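ADP-ribose pyrophosphatase (Streptococcus suis, PDB 3O8S) probably hydrolyses the pyrophosphate bond of ADP-ribose or a related nucleoside diphosphate derivative, as a member of the Nudix hydrolase family. Local coordinates at residues L120-Q125 / I150-L155; D72-I77 / V145-I150; K82-Q87 / V166-F171; V128-K133 / W201-D206. All coordinates share one frame; numbering follows the deposited sequence.

Contact 1 of 4, residues L120-Q125 / I150-L155; sequences LDVEAQ and ILCRLL
Val122 and Cys152 meet on the apolar face of this antiparallel pair, CG2 of Val122 lying 3.8 Å from CB of Cys152. On the same face Leu154 holds CG anti to its backbone N (chi1 -179°), and chi2 (68°) then sets Leu154 CD1 3.8 Å from Leu120 CD1. Ala124 sets CB against CG2 of Ile150, and helix 106-118 covers this side through Val114 and Lys107, so small and branched apolar residues suit it. Between the faces runs the backbone. Glu123 and Arg153 form the hydrogen-bonded pair, Glu123 N giving to Arg153 O and Arg153 N returning to Glu123 O, both at 2.9 Å; Leu155 N to Asp121 O and Gln125 N to Leu151 O continue the antiparallel hydrogen bonding. On the other face Glu123 and Arg153 run side by side in the same direction. Glu123 OE2 makes a salt bridge to Arg153 NH1 at 3.1 Å, its hydrogen bond weak and bent, with the carboxylate and guanidinium planes 47° apart. OE1 of Gln125 lies at the guanidinium edge, 3.4 Å from Arg153 CD. The weak ion pair thus lies on the more exposed face, while backbone bonds and apolar packing make up most of the contact.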
loop_
_atom_site.group_PDB
_atom_site.type_symbol
_atom_site.label_atom_id
_atom_site.label_comp_id
_atom_site.label_asym_id
_atom_site.label_seq_id
_atom_site.Cartn_x
_atom_site.Cartn_y
_atom_site.Cartn_z
ATOM N N LEU A 120 -2.741 -11.443 20.286
ATOM C CA LEU A 120 -2.901 -12.448 19.258
ATOM C C LEU A 120 -1.732 -12.596 18.298
ATOM O O LEU A 120 -1.157 -11.608 17.844
ATOM C CB LEU A 120 -4.187 -12.160 18.431
ATOM C CG LEU A 120 -5.511 -12.003 19.234
ATOM C CD1 LEU A 120 -6.684 -11.718 18.295
ATOM C CD2 LEU A 120 -5.808 -13.233 20.080
ATOM N N ASP A 121 -1.448 -13.858 17.932
ATOM C CA ASP A 121 -0.487 -14.234 16.901
ATOM C C ASP A 121 -1.263 -14.346 15.622
ATOM O O ASP A 121 -2.246 -15.086 15.565
ATOM C CB ASP A 121 0.226 -15.549 17.215
ATOM C CG ASP A 121 1.026 -15.558 18.507
ATOM O OD1 ASP A 121 1.750 -14.563 18.769
ATOM O OD2 ASP A 121 1.010 -16.601 19.202
ATOM N N VAL A 122 -0.879 -13.555 14.620
ATOM C CA VAL A 122 -1.544 -13.534 13.332
ATOM C C VAL A 122 -0.508 -13.528 12.239
ATOM O O VAL A 122 0.656 -13.166 12.466
ATOM C CB VAL A 122 -2.530 -12.319 13.163
ATOM C CG1 VAL A 122 -3.609 -12.297 14.252
ATOM C CG2 VAL A 122 -1.791 -10.970 13.064
ATOM N N GLU A 123 -0.940 -13.881 11.041
ATOM C CA GLU A 123 -0.079 -13.775 9.883
ATOM C C GLU A 123 -0.731 -12.795 8.892
ATOM O O GLU A 123 -1.927 -12.902 8.616
ATOM C CB GLU A 123 0.263 -15.146 9.262
ATOM C CG GLU A 123 -0.896 -16.090 8.982
ATOM C CD GLU A 123 -0.493 -17.420 8.364
ATOM O OE1 GLU A 123 0.494 -18.038 8.834
ATOM O OE2 GLU A 123 -1.187 -17.858 7.418
ATOM N N ALA A 124 0.030 -11.773 8.469
ATOM C CA ALA A 124 -0.396 -10.762 7.496
ATOM C C ALA A 124 -0.653 -11.463 6.180
ATOM O O ALA A 124 0.167 -12.280 5.764
ATOM C CB ALA A 124 0.671 -9.701 7.352
ATOM N N GLN A 125 -1.808 -11.220 5.560
ATOM C CA GLN A 125 -2.170 -12.001 4.397
ATOM C C GLN A 125 -2.403 -11.208 3.122
ATOM O O GLN A 125 -1.961 -11.625 2.059
ATOM C CB GLN A 125 -3.469 -12.766 4.746
ATOM C CG GLN A 125 -3.762 -13.954 3.868
ATOM C CD GLN A 125 -4.850 -14.806 4.465
ATOM O OE1 GLN A 125 -4.582 -15.803 5.120
ATOM N NE2 GLN A 125 -6.103 -14.449 4.231
ATOM N N ILE A 150 -4.790 -4.309 6.341
ATOM C CA ILE A 150 -4.211 -5.613 6.072
ATOM C C ILE A 150 -5.133 -6.709 6.621
ATOM O O ILE A 150 -5.466 -6.704 7.808
ATOM C CB ILE A 150 -2.767 -5.729 6.675
ATOM C CG1 ILE A 150 -1.817 -4.554 6.210
ATOM C CG2 ILE A 150 -2.138 -7.145 6.464
ATOM C CD1 ILE A 150 -1.346 -4.631 4.793
ATOM N N LEU A 151 -5.502 -7.672 5.758
ATOM C CA LEU A 151 -6.275 -8.804 6.207
ATOM C C LEU A 151 -5.280 -9.787 6.811
ATOM O O LEU A 151 -4.248 -10.054 6.203
ATOM C CB LEU A 151 -7.124 -9.406 5.084
ATOM C CG LEU A 151 -7.779 -10.755 5.363
ATOM C CD1 LEU A 151 -9.018 -10.585 6.262
ATOM C CD2 LEU A 151 -8.144 -11.449 4.061
ATOM N N CYS A 152 -5.533 -10.202 8.061
ATOM C CA CYS A 152 -4.681 -11.116 8.811
ATOM C C CYS A 152 -5.459 -12.340 9.166
ATOM O O CYS A 152 -6.663 -12.293 9.412
ATOM C CB CYS A 152 -4.098 -10.471 10.067
ATOM S SG CYS A 152 -3.082 -8.996 9.777
ATOM N N ARG A 153 -4.744 -13.437 9.236
ATOM C CA ARG A 153 -5.261 -14.728 9.553
ATOM C C ARG A 153 -4.859 -15.045 10.994
ATOM O O ARG A 153 -3.679 -14.914 11.344
ATOM C CB ARG A 153 -4.665 -15.696 8.527
ATOM C CG ARG A 153 -4.989 -17.137 8.754
ATOM C CD ARG A 153 -4.354 -17.982 7.666
ATOM N NE ARG A 153 -4.740 -19.371 7.855
ATOM C CZ ARG A 153 -4.034 -20.258 8.539
ATOM N NH1 ARG A 153 -2.840 -19.939 9.017
ATOM N NH2 ARG A 153 -4.487 -21.491 8.697
ATOM N N LEU A 154 -5.837 -15.434 11.831
ATOM C CA LEU A 154 -5.592 -15.749 13.245
ATOM C C LEU A 154 -4.813 -17.061 13.418
ATOM O O LEU A 154 -5.197 -18.079 12.849
ATOM C CB LEU A 154 -6.929 -15.842 14.022
ATOM C CG LEU A 154 -6.832 -16.146 15.554
ATOM C CD1 LEU A 154 -6.208 -14.977 16.334
ATOM C CD2 LEU A 154 -8.181 -16.490 16.128
ATOM N N LEU A 155 -3.757 -17.039 14.258
ATOM C CA LEU A 155 -2.996 -18.230 14.607
ATOM C C LEU A 155 -3.434 -18.670 15.985
ATOM O O LEU A 155 -3.740 -19.828 16.164
ATOM C CB LEU A 155 -1.464 -18.038 14.532
ATOM C CG LEU A 155 -0.847 -17.579 13.182
ATOM C CD1 LEU A 155 0.652 -17.464 13.301
ATOM C CD2 LEU A 155 -1.209 -18.518 12.005
#

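Contact 2 of 4, residues D72-I77 / V145-I150. With EDO (1,2-ethanediol), chain F.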
loop_
_atom_site.group_PDB
_atom_site.type_symbol
_atom_site.label_atom_id
_atom_site.label_comp_id
_atom_site.label_asym_id
_atom_site.label_seq_id
_atom_site.Cartn_x
_atom_site.Cartn_y
_atom_site.Cartn_z
ATOM N N ASP A 72 -0.257 4.590 8.438
ATOM C CA ASP A 72 -1.067 3.935 9.457
ATOM C C ASP A 72 -1.408 2.525 8.983
ATOM O O ASP A 72 -1.784 2.341 7.827
ATOM C CB ASP A 72 -2.343 4.733 9.756
ATOM C CG ASP A 72 -3.243 4.093 10.798
ATOM O OD1 ASP A 72 -2.848 4.053 11.973
ATOM O OD2 ASP A 72 -4.353 3.655 10.434
ATOM N N THR A 73 -1.220 1.529 9.850
ATOM C CA THR A 73 -1.534 0.147 9.500
ATOM C C THR A 73 -2.690 -0.311 10.365
ATOM O O THR A 73 -2.783 0.095 11.518
ATOM C CB THR A 73 -0.310 -0.758 9.600
ATOM O OG1 THR A 73 0.228 -0.706 10.918
ATOM C CG2 THR A 73 0.761 -0.406 8.573
ATOM N N ARG A 74 -3.622 -1.068 9.781
ATOM C CA ARG A 74 -4.789 -1.625 10.488
ATOM C C ARG A 74 -4.915 -3.080 10.147
ATOM O O ARG A 74 -4.847 -3.438 8.956
ATOM C CB ARG A 74 -6.095 -0.885 10.137
ATOM C CG ARG A 74 -6.166 0.584 10.576
ATOM C CD ARG A 74 -6.429 0.766 12.059
ATOM N NE ARG A 74 -5.651 1.894 12.574
ATOM C CZ ARG A 74 -5.441 2.150 13.860
ATOM N NH1 ARG A 74 -5.981 1.382 14.796
ATOM N NH2 ARG A 74 -4.701 3.190 14.222
ATOM N N ALA A 75 -5.087 -3.932 11.168
ATOM C CA ALA A 75 -5.238 -5.369 10.942
ATOM C C ALA A 75 -6.699 -5.792 11.051
ATOM O O ALA A 75 -7.364 -5.454 12.022
ATOM C CB ALA A 75 -4.389 -6.158 11.928
ATOM N N ALA A 76 -7.193 -6.514 10.043
ATOM C CA ALA A 76 -8.567 -7.036 10.007
ATOM C C ALA A 76 -8.512 -8.550 10.206
ATOM O O ALA A 76 -7.987 -9.249 9.353
ATOM C CB ALA A 76 -9.218 -6.692 8.676
ATOM N N ILE A 77 -8.982 -9.037 11.347
ATOM C CA ILE A 77 -8.945 -10.457 11.731
ATOM C C ILE A 77 -10.374 -10.971 11.870
ATOM O O ILE A 77 -11.157 -10.400 12.608
ATOM C CB ILE A 77 -8.123 -10.645 13.057
ATOM C CG1 ILE A 77 -6.706 -10.007 12.950
ATOM C CG2 ILE A 77 -8.034 -12.152 13.490
ATOM C CD1 ILE A 77 -6.209 -9.424 14.290
ATOM N N VAL A 145 -2.539 11.353 6.319
ATOM C CA VAL A 145 -2.250 9.961 6.670
ATOM C C VAL A 145 -2.667 9.021 5.533
ATOM O O VAL A 145 -3.754 9.169 4.966
ATOM C CB VAL A 145 -2.949 9.575 8.025
ATOM C CG1 VAL A 145 -2.658 8.133 8.429
ATOM C CG2 VAL A 145 -2.570 10.530 9.167
ATOM N N THR A 146 -1.793 8.050 5.212
ATOM C CA THR A 146 -2.073 6.987 4.262
ATOM C C THR A 146 -2.359 5.772 5.151
ATOM O O THR A 146 -1.542 5.432 6.024
ATOM C CB THR A 146 -0.928 6.830 3.245
ATOM O OG1 THR A 146 -1.016 7.885 2.281
ATOM C CG2 THR A 146 -0.964 5.475 2.513
ATOM N N LYS A 147 -3.545 5.172 4.993
ATOM C CA LYS A 147 -3.956 4.050 5.830
ATOM C C LYS A 147 -3.881 2.754 5.072
ATOM O O LYS A 147 -4.527 2.626 4.029
ATOM C CB LYS A 147 -5.382 4.254 6.350
ATOM C CG LYS A 147 -5.573 5.467 7.234
ATOM C CD LYS A 147 -7.049 5.616 7.492
ATOM C CE LYS A 147 -7.412 5.547 8.944
ATOM N NZ LYS A 147 -6.958 4.293 9.571
ATOM N N VAL A 148 -3.143 1.778 5.602
ATOM C CA VAL A 148 -3.036 0.451 4.963
ATOM C C VAL A 148 -3.846 -0.553 5.802
ATOM O O VAL A 148 -3.526 -0.777 6.967
ATOM C CB VAL A 148 -1.559 -0.003 4.794
ATOM C CG1 VAL A 148 -1.468 -1.304 4.002
ATOM C CG2 VAL A 148 -0.718 1.076 4.120
ATOM N N PHE A 149 -4.923 -1.102 5.224
ATOM C CA PHE A 149 -5.753 -2.128 5.844
ATOM C C PHE A 149 -5.223 -3.466 5.391
ATOM O O PHE A 149 -5.162 -3.711 4.194
ATOM C CB PHE A 149 -7.227 -1.939 5.478
ATOM C CG PHE A 149 -7.857 -0.745 6.157
ATOM C CD1 PHE A 149 -7.734 0.532 5.613
ATOM C CD2 PHE A 149 -8.553 -0.892 7.359
ATOM C CE1 PHE A 149 -8.309 1.628 6.239
ATOM C CE2 PHE A 149 -9.137 0.206 7.982
ATOM C CZ PHE A 149 -9.010 1.456 7.418
ATOM N N ILE A 150 -4.790 -4.309 6.341
ATOM C CA ILE A 150 -4.211 -5.613 6.072
ATOM C C ILE A 150 -5.133 -6.709 6.621
ATOM O O ILE A 150 -5.466 -6.704 7.808
ATOM C CB ILE A 150 -2.767 -5.729 6.675
ATOM C CG1 ILE A 150 -1.817 -4.554 6.210
ATOM C CG2 ILE A 150 -2.138 -7.145 6.464
ATOM C CD1 ILE A 150 -1.346 -4.631 4.793
HETATM C C1 EDO F . -5.244 0.945 19.626
HETATM O O1 EDO F . -4.024 1.695 19.610
HETATM C C2 EDO F . -5.647 0.622 18.196
HETATM O O2 EDO F . -6.437 1.686 17.660
#
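Arg74 lies beside Phe149 in a parallel pair, and its CB begins the contact by resting 3.7 Å from Phe149 CD2. CG, anti to the carbonyl carbon (chi1 -65°), touches both Phe149 CE2 and Lys147 NZ. The chain then bends, and Arg74 NE donates an almost straight bond of 3.1 Å to the syn lone pair of Asp72 OD2, which lies in the guanidinium plane. Arg74 NH2 takes the syn lone pair of Asp72 OD1 at 3.0 Å, tilted from that plane. At the tip Arg74 NH1 gives a hydrogen bond of 2.9 Å to O2 of an ethanediol, probably from the crystallisation liquor, and another to Leu95 O. Arginine suits the site, having an N-H for each carboxylate oxygen and more for Leu95. Strands 70-79 and 145-157 are neighbours in the mixed sheet of the Nudix fold, packed between helix 106-118 on the Thr73 and Ala75 face and helix 186-197 on the Phe149 face. Buried Asp72 is satisfied by two cations: Lys147 NZ, which also bonds Lys183 O, reaches the anti side of Asp72 OD2 at 2.8 Å, 32° out of the carboxylate plane. Arg74 NE and Lys147 NZ stand 4.1 Å apart, and the aspartate probably offsets their repulsion. Along the backbone Val148 N to Asp72 O, at 2.7 Å, and Ile150 N to Arg74 O continue the parallel pairing.

Contact 3 of 4, residues K82-Q87 / V166-F171; sequences KILLVQ and VASGFF. With EDO (1,2-ethanediol), chain C.
Leu84 lays CD1 over one face of the Phe170 ring, 4.1 Å from its centroid and offset toward the rim, a CH-pi contact. Its CG stands anti to the backbone N (chi1 179°), while CB of Leu84 touches Phe170 CE1 at 3.7 Å. In Phe170 chi1 (-75°) sets CG anti to the carbonyl carbon and chi2 (-84°) turns the ring so that one face meets Leu84 CD1; the carbonyl O of Lys82 lies at its edge. On the opposite face of the sheet Leu85 and Phe171 cross obliquely, Leu85 CD1 meeting Phe171 CD1 at 3.7 Å; Trp93 adds an edge-to-face contact to the Phe171 ring. Gly169, opposite Leu85, suits its place, since a CB there would be crowded by Phe171 CE1. Ser168 tucks OG between backbone N and carbonyl carbon and bonds O1 of an ethanediol at 2.7 Å, probably a crystallisation additive, which also bonds Ala118 O. Gln87, extended beyond CG, carries OE1 to 3.7 Å from Ala167 CB. Ile83 and Phe171 exchange backbone bonds, as do Leu85 and Gly169. This is an antiparallel strand pairing in the mixed sheet of a Nudix fold, where strand 82-87 also pairs with 70-79 and 93-99.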
loop_
_atom_site.group_PDB
_atom_site.type_symbol
_atom_site.label_atom_id
_atom_site.label_comp_id
_atom_site.label_asym_id
_atom_site.label_seq_id
_atom_site.Cartn_x
_atom_site.Cartn_y
_atom_site.Cartn_z
ATOM N N LYS A 82 -16.944 -12.593 11.942
ATOM C CA LYS A 82 -16.980 -11.549 12.971
ATOM C C LYS A 82 -15.589 -10.900 13.009
ATOM O O LYS A 82 -14.593 -11.623 12.926
ATOM C CB LYS A 82 -17.374 -12.104 14.344
ATOM C CG LYS A 82 -18.824 -12.521 14.468
ATOM C CD LYS A 82 -19.090 -13.045 15.875
ATOM C CE LYS A 82 -20.529 -13.442 16.097
ATOM N NZ LYS A 82 -20.842 -13.559 17.547
ATOM N N ILE A 83 -15.505 -9.550 13.120
ATOM C CA ILE A 83 -14.198 -8.882 13.071
ATOM C C ILE A 83 -13.600 -8.635 14.471
ATOM O O ILE A 83 -14.335 -8.307 15.401
ATOM C CB ILE A 83 -14.288 -7.564 12.243
ATOM C CG1 ILE A 83 -12.876 -7.116 11.757
ATOM C CG2 ILE A 83 -15.087 -6.427 13.012
ATOM C CD1 ILE A 83 -12.875 -6.189 10.533
ATOM N N LEU A 84 -12.256 -8.746 14.611
ATOM C CA LEU A 84 -11.632 -8.437 15.902
ATOM C C LEU A 84 -11.439 -6.907 16.082
ATOM O O LEU A 84 -10.804 -6.237 15.250
ATOM C CB LEU A 84 -10.296 -9.167 16.141
ATOM C CG LEU A 84 -9.675 -8.770 17.499
ATOM C CD1 LEU A 84 -9.973 -9.755 18.617
ATOM C CD2 LEU A 84 -8.252 -8.351 17.366
ATOM N N LEU A 85 -11.946 -6.382 17.197
ATOM C CA LEU A 85 -11.811 -4.963 17.561
ATOM C C LEU A 85 -11.214 -4.855 18.945
ATOM O O LEU A 85 -11.446 -5.726 19.785
ATOM C CB LEU A 85 -13.155 -4.199 17.491
ATOM C CG LEU A 85 -13.849 -4.173 16.118
ATOM C CD1 LEU A 85 -15.275 -3.756 16.242
ATOM C CD2 LEU A 85 -13.102 -3.322 15.097
ATOM N N VAL A 86 -10.407 -3.809 19.160
ATOM C CA VAL A 86 -9.768 -3.521 20.439
ATOM C C VAL A 86 -10.327 -2.205 20.969
ATOM O O VAL A 86 -10.593 -1.276 20.191
ATOM C CB VAL A 86 -8.216 -3.543 20.399
ATOM C CG1 VAL A 86 -7.695 -4.973 20.242
ATOM C CG2 VAL A 86 -7.649 -2.630 19.308
ATOM N N GLN A 87 -10.545 -2.143 22.284
ATOM C CA GLN A 87 -11.106 -0.963 22.934
ATOM C C GLN A 87 -10.016 -0.153 23.611
ATOM O O GLN A 87 -9.157 -0.718 24.298
ATOM C CB GLN A 87 -12.166 -1.379 23.959
ATOM C CG GLN A 87 -13.041 -0.231 24.451
ATOM C CD GLN A 87 -13.951 -0.650 25.574
ATOM O OE1 GLN A 87 -13.599 -1.483 26.409
ATOM N NE2 GLN A 87 -15.141 -0.075 25.614
ATOM N N VAL A 166 -7.684 -1.889 26.462
ATOM C CA VAL A 166 -8.270 -2.353 27.734
ATOM C C VAL A 166 -9.200 -3.580 27.568
ATOM O O VAL A 166 -9.518 -4.228 28.561
ATOM C CB VAL A 166 -8.988 -1.177 28.478
ATOM C CG1 VAL A 166 -7.975 -0.142 28.960
ATOM C CG2 VAL A 166 -10.058 -0.506 27.608
ATOM N N ALA A 167 -9.596 -3.910 26.317
ATOM C CA ALA A 167 -10.446 -5.062 25.960
ATOM C C ALA A 167 -10.377 -5.343 24.457
ATOM O O ALA A 167 -9.849 -4.533 23.690
ATOM C CB ALA A 167 -11.893 -4.815 26.381
ATOM N N SER A 168 -10.906 -6.505 24.049
ATOM C CA SER A 168 -10.975 -6.978 22.669
ATOM C C SER A 168 -12.139 -7.960 22.520
ATOM O O SER A 168 -12.617 -8.507 23.506
ATOM C CB SER A 168 -9.666 -7.636 22.254
ATOM O OG SER A 168 -9.530 -8.857 22.958
ATOM N N GLY A 169 -12.608 -8.141 21.304
ATOM C CA GLY A 169 -13.719 -9.039 21.051
ATOM C C GLY A 169 -13.996 -9.214 19.579
ATOM O O GLY A 169 -13.519 -8.426 18.760
ATOM N N PHE A 170 -14.749 -10.265 19.236
ATOM C CA PHE A 170 -15.177 -10.500 17.863
ATOM C C PHE A 170 -16.584 -9.970 17.737
ATOM O O PHE A 170 -17.463 -10.311 18.541
ATOM C CB PHE A 170 -15.064 -11.969 17.463
ATOM C CG PHE A 170 -13.634 -12.372 17.212
ATOM C CD1 PHE A 170 -13.035 -12.141 15.974
ATOM C CD2 PHE A 170 -12.885 -12.994 18.209
ATOM C CE1 PHE A 170 -11.713 -12.512 15.743
ATOM C CE2 PHE A 170 -11.563 -13.379 17.968
ATOM C CZ PHE A 170 -10.987 -13.141 16.734
ATOM N N PHE A 171 -16.775 -9.068 16.779
ATOM C CA PHE A 171 -18.058 -8.406 16.609
ATOM C C PHE A 171 -18.616 -8.632 15.230
ATOM O O PHE A 171 -17.887 -8.558 14.250
ATOM C CB PHE A 171 -17.921 -6.890 16.875
ATOM C CG PHE A 171 -17.528 -6.548 18.288
ATOM C CD1 PHE A 171 -16.189 -6.445 18.650
ATOM C CD2 PHE A 171 -18.497 -6.305 19.259
ATOM C CE1 PHE A 171 -15.826 -6.129 19.959
ATOM C CE2 PHE A 171 -18.132 -5.976 20.569
ATOM C CZ PHE A 171 -16.799 -5.885 20.911
HETATM C C1 EDO C . -8.448 -11.847 22.160
HETATM O O1 EDO C . -8.091 -10.602 21.501
HETATM C C2 EDO C . -9.398 -12.754 21.381
HETATM O O2 EDO C . -10.733 -12.247 21.460
#

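Contact 4 of 4, residues V128-K133 / W201-D206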
loop_
_atom_site.group_PDB
_atom_site.type_symbol
_atom_site.label_atom_id
_atom_site.label_comp_id
_atom_site.label_asym_id
_atom_site.label_seq_id
_atom_site.Cartn_x
_atom_site.Cartn_y
_atom_site.Cartn_z
ATOM N N VAL A 128 -5.995 -5.107 1.892
ATOM C CA VAL A 128 -7.399 -4.826 1.570
ATOM C C VAL A 128 -7.459 -3.517 0.754
ATOM O O VAL A 128 -8.127 -3.423 -0.284
ATOM C CB VAL A 128 -8.293 -4.725 2.853
ATOM C CG1 VAL A 128 -9.727 -4.342 2.494
ATOM C CG2 VAL A 128 -8.255 -6.004 3.701
ATOM N N ALA A 129 -6.812 -2.496 1.299
ATOM C CA ALA A 129 -6.829 -1.125 0.789
ATOM C C ALA A 129 -5.695 -0.294 1.344
ATOM O O ALA A 129 -5.228 -0.574 2.443
ATOM C CB ALA A 129 -8.147 -0.479 1.171
ATOM N N ILE A 130 -5.242 0.707 0.559
ATOM C CA ILE A 130 -4.266 1.764 0.883
ATOM C C ILE A 130 -5.046 3.048 0.678
ATOM O O ILE A 130 -5.276 3.443 -0.456
ATOM C CB ILE A 130 -2.964 1.706 0.050
ATOM C CG1 ILE A 130 -2.371 0.316 0.036
ATOM C CG2 ILE A 130 -1.942 2.745 0.496
ATOM C CD1 ILE A 130 -2.187 -0.113 -1.302
ATOM N N LEU A 131 -5.519 3.664 1.759
ATOM C CA LEU A 131 -6.423 4.778 1.605
ATOM C C LEU A 131 -5.963 6.050 2.249
ATOM O O LEU A 131 -5.406 6.058 3.331
ATOM C CB LEU A 131 -7.802 4.389 2.194
ATOM C CG LEU A 131 -8.536 3.224 1.530
ATOM C CD1 LEU A 131 -9.644 2.702 2.426
ATOM C CD2 LEU A 131 -9.050 3.608 0.125
ATOM N N ASP A 132 -6.283 7.142 1.598
ATOM C CA ASP A 132 -5.993 8.460 2.095
ATOM C C ASP A 132 -7.031 8.803 3.174
ATOM O O ASP A 132 -8.229 8.839 2.872
ATOM C CB ASP A 132 -6.019 9.442 0.925
ATOM C CG ASP A 132 -5.782 10.862 1.332
ATOM O OD1 ASP A 132 -4.637 11.186 1.707
ATOM O OD2 ASP A 132 -6.738 11.647 1.288
ATOM N N LYS A 133 -6.576 8.976 4.436
ATOM C CA LYS A 133 -7.409 9.348 5.593
ATOM C C LYS A 133 -8.364 10.522 5.271
ATOM O O LYS A 133 -9.560 10.415 5.549
ATOM C CB LYS A 133 -6.538 9.726 6.809
ATOM C CG LYS A 133 -7.351 9.896 8.091
ATOM C CD LYS A 133 -6.506 10.340 9.258
ATOM C CE LYS A 133 -7.314 10.392 10.533
ATOM N NZ LYS A 133 -6.536 10.997 11.641
ATOM N N TRP A 201 -8.890 -10.717 -4.967
ATOM C CA TRP A 201 -9.115 -9.378 -4.448
ATOM C C TRP A 201 -8.283 -8.347 -5.173
ATOM O O TRP A 201 -7.073 -8.499 -5.304
ATOM C CB TRP A 201 -8.787 -9.334 -2.933
ATOM C CG TRP A 201 -9.099 -8.008 -2.293
ATOM C CD1 TRP A 201 -8.205 -7.060 -1.890
ATOM C CD2 TRP A 201 -10.406 -7.487 -1.988
ATOM N NE1 TRP A 201 -8.867 -5.973 -1.377
ATOM C CE2 TRP A 201 -10.223 -6.209 -1.422
ATOM C CE3 TRP A 201 -11.718 -7.991 -2.125
ATOM C CZ2 TRP A 201 -11.303 -5.402 -1.027
ATOM C CZ3 TRP A 201 -12.788 -7.187 -1.756
ATOM C CH2 TRP A 201 -12.579 -5.916 -1.195
ATOM N N GLU A 202 -8.924 -7.254 -5.562
ATOM C CA GLU A 202 -8.282 -6.103 -6.166
ATOM C C GLU A 202 -8.107 -5.072 -5.060
ATOM O O GLU A 202 -9.098 -4.488 -4.626
ATOM C CB GLU A 202 -9.113 -5.539 -7.342
ATOM C CG GLU A 202 -8.314 -4.555 -8.189
ATOM C CD GLU A 202 -7.250 -5.166 -9.087
ATOM O OE1 GLU A 202 -7.315 -6.386 -9.364
ATOM O OE2 GLU A 202 -6.323 -4.428 -9.488
ATOM N N THR A 203 -6.839 -4.838 -4.612
ATOM C CA THR A 203 -6.518 -3.900 -3.531
ATOM C C THR A 203 -6.999 -2.500 -3.908
ATOM O O THR A 203 -6.725 -2.007 -5.015
ATOM C CB THR A 203 -5.027 -3.985 -3.241
ATOM O OG1 THR A 203 -4.766 -5.289 -2.708
ATOM C CG2 THR A 203 -4.528 -2.873 -2.316
ATOM N N ARG A 204 -7.740 -1.877 -2.992
ATOM C CA ARG A 204 -8.319 -0.560 -3.263
ATOM C C ARG A 204 -7.386 0.519 -2.868
ATOM O O ARG A 204 -6.705 0.402 -1.864
ATOM C CB ARG A 204 -9.666 -0.377 -2.541
ATOM C CG ARG A 204 -10.646 -1.521 -2.763
ATOM C CD ARG A 204 -11.044 -1.710 -4.225
ATOM N NE ARG A 204 -11.414 -3.101 -4.464
ATOM C CZ ARG A 204 -12.644 -3.581 -4.342
ATOM N NH1 ARG A 204 -13.652 -2.774 -4.059
ATOM N NH2 ARG A 204 -12.877 -4.870 -4.515
ATOM N N PHE A 205 -7.380 1.610 -3.621
ATOM C CA PHE A 205 -6.520 2.726 -3.288
ATOM C C PHE A 205 -7.100 3.989 -3.895
ATOM O O PHE A 205 -7.900 3.900 -4.823
ATOM C CB PHE A 205 -5.061 2.447 -3.743
ATOM C CG PHE A 205 -4.802 2.411 -5.236
ATOM C CD1 PHE A 205 -5.252 1.345 -6.015
ATOM C CD2 PHE A 205 -4.052 3.405 -5.850
ATOM C CE1 PHE A 205 -4.988 1.292 -7.389
ATOM C CE2 PHE A 205 -3.798 3.364 -7.233
ATOM C CZ PHE A 205 -4.263 2.303 -7.992
ATOM N N ASP A 206 -6.744 5.159 -3.364
ATOM C CA ASP A 206 -7.230 6.434 -3.923
ATOM C C ASP A 206 -6.161 7.529 -3.834
ATOM O O ASP A 206 -5.017 7.205 -3.446
ATOM C CB ASP A 206 -8.538 6.889 -3.243
ATOM C CG ASP A 206 -8.543 6.988 -1.723
ATOM O OD1 ASP A 206 -7.448 6.972 -1.113
ATOM O OD2 ASP A 206 -9.634 7.105 -1.151
ATOM O OXT ASP A 206 -6.442 8.686 -4.227
HETATM O O HOH W 1 -3.995 5.814 -1.301
#
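The indole of Trp201 meets Val128 with its edge, NE1 donating in the ring plane to the carbonyl O of Val128 at 2.9 Å. Here the C-terminal tail adds a short, weakly bonded parallel pairing to strand 120-132 of the Nudix sheet, beside a classic beta bulge in which Val128 and Ala129 both face Phe149. Over one face of the indole lies NH2 of Arg204, 3.5 Å above the plane and offset toward the rim; in return Trp201 CZ2 lies over a face of the guanidinium. Arg204 NE binds Glu202 O in the guanidinium plane, which, with the indole over one face, limits its rotation. The Phe205 ring has Thr203 O at its edge and receives a cation-pi contact from Lys107 of the second subunit. The pairing rests on two bonds: Val128 O accepts a second donor, Arg204 N, at 3.1 Å, and Ile130 N gives to Arg204 O at 2.8 Å. Small Ala129 brings CB 4.0 Å from CB of Arg204, and Ile130 CD1 packs on Thr203 CG2. At the far end Asp206 OD2 bonds Asn136, and OXT forms a salt bridge to Lys135 of the same chain and a hydrogen bond to Ser105 OG of the second subunit. A water donates to both Ile130 O and Asp206 O, and Asp132 N meets the syn lone pair of Asp206 OD1 at 3.0 Å.

In the fold
Contact 2 is the most central, its centre about 5 Å from that of the chain, and it buries an ion network among backbone bonds. Contact 1 shares strand 145-157 and Ile150 with it but lies farther out, so its charged pair sits on a partly exposed face. Contact 4 uses the other end of strand 120-132 and is also buried, with the second subunit covering part of it and polar chain-end groups prominent. Contact 3 stands on the opposite side of the chain's centre from contact 4, about 23 Å away between centres; it relies on aromatic and aliphatic packing and touches no other chain. A probable hydrogen bond from Leu84 N to Ile77 O joins contacts 2 and 3.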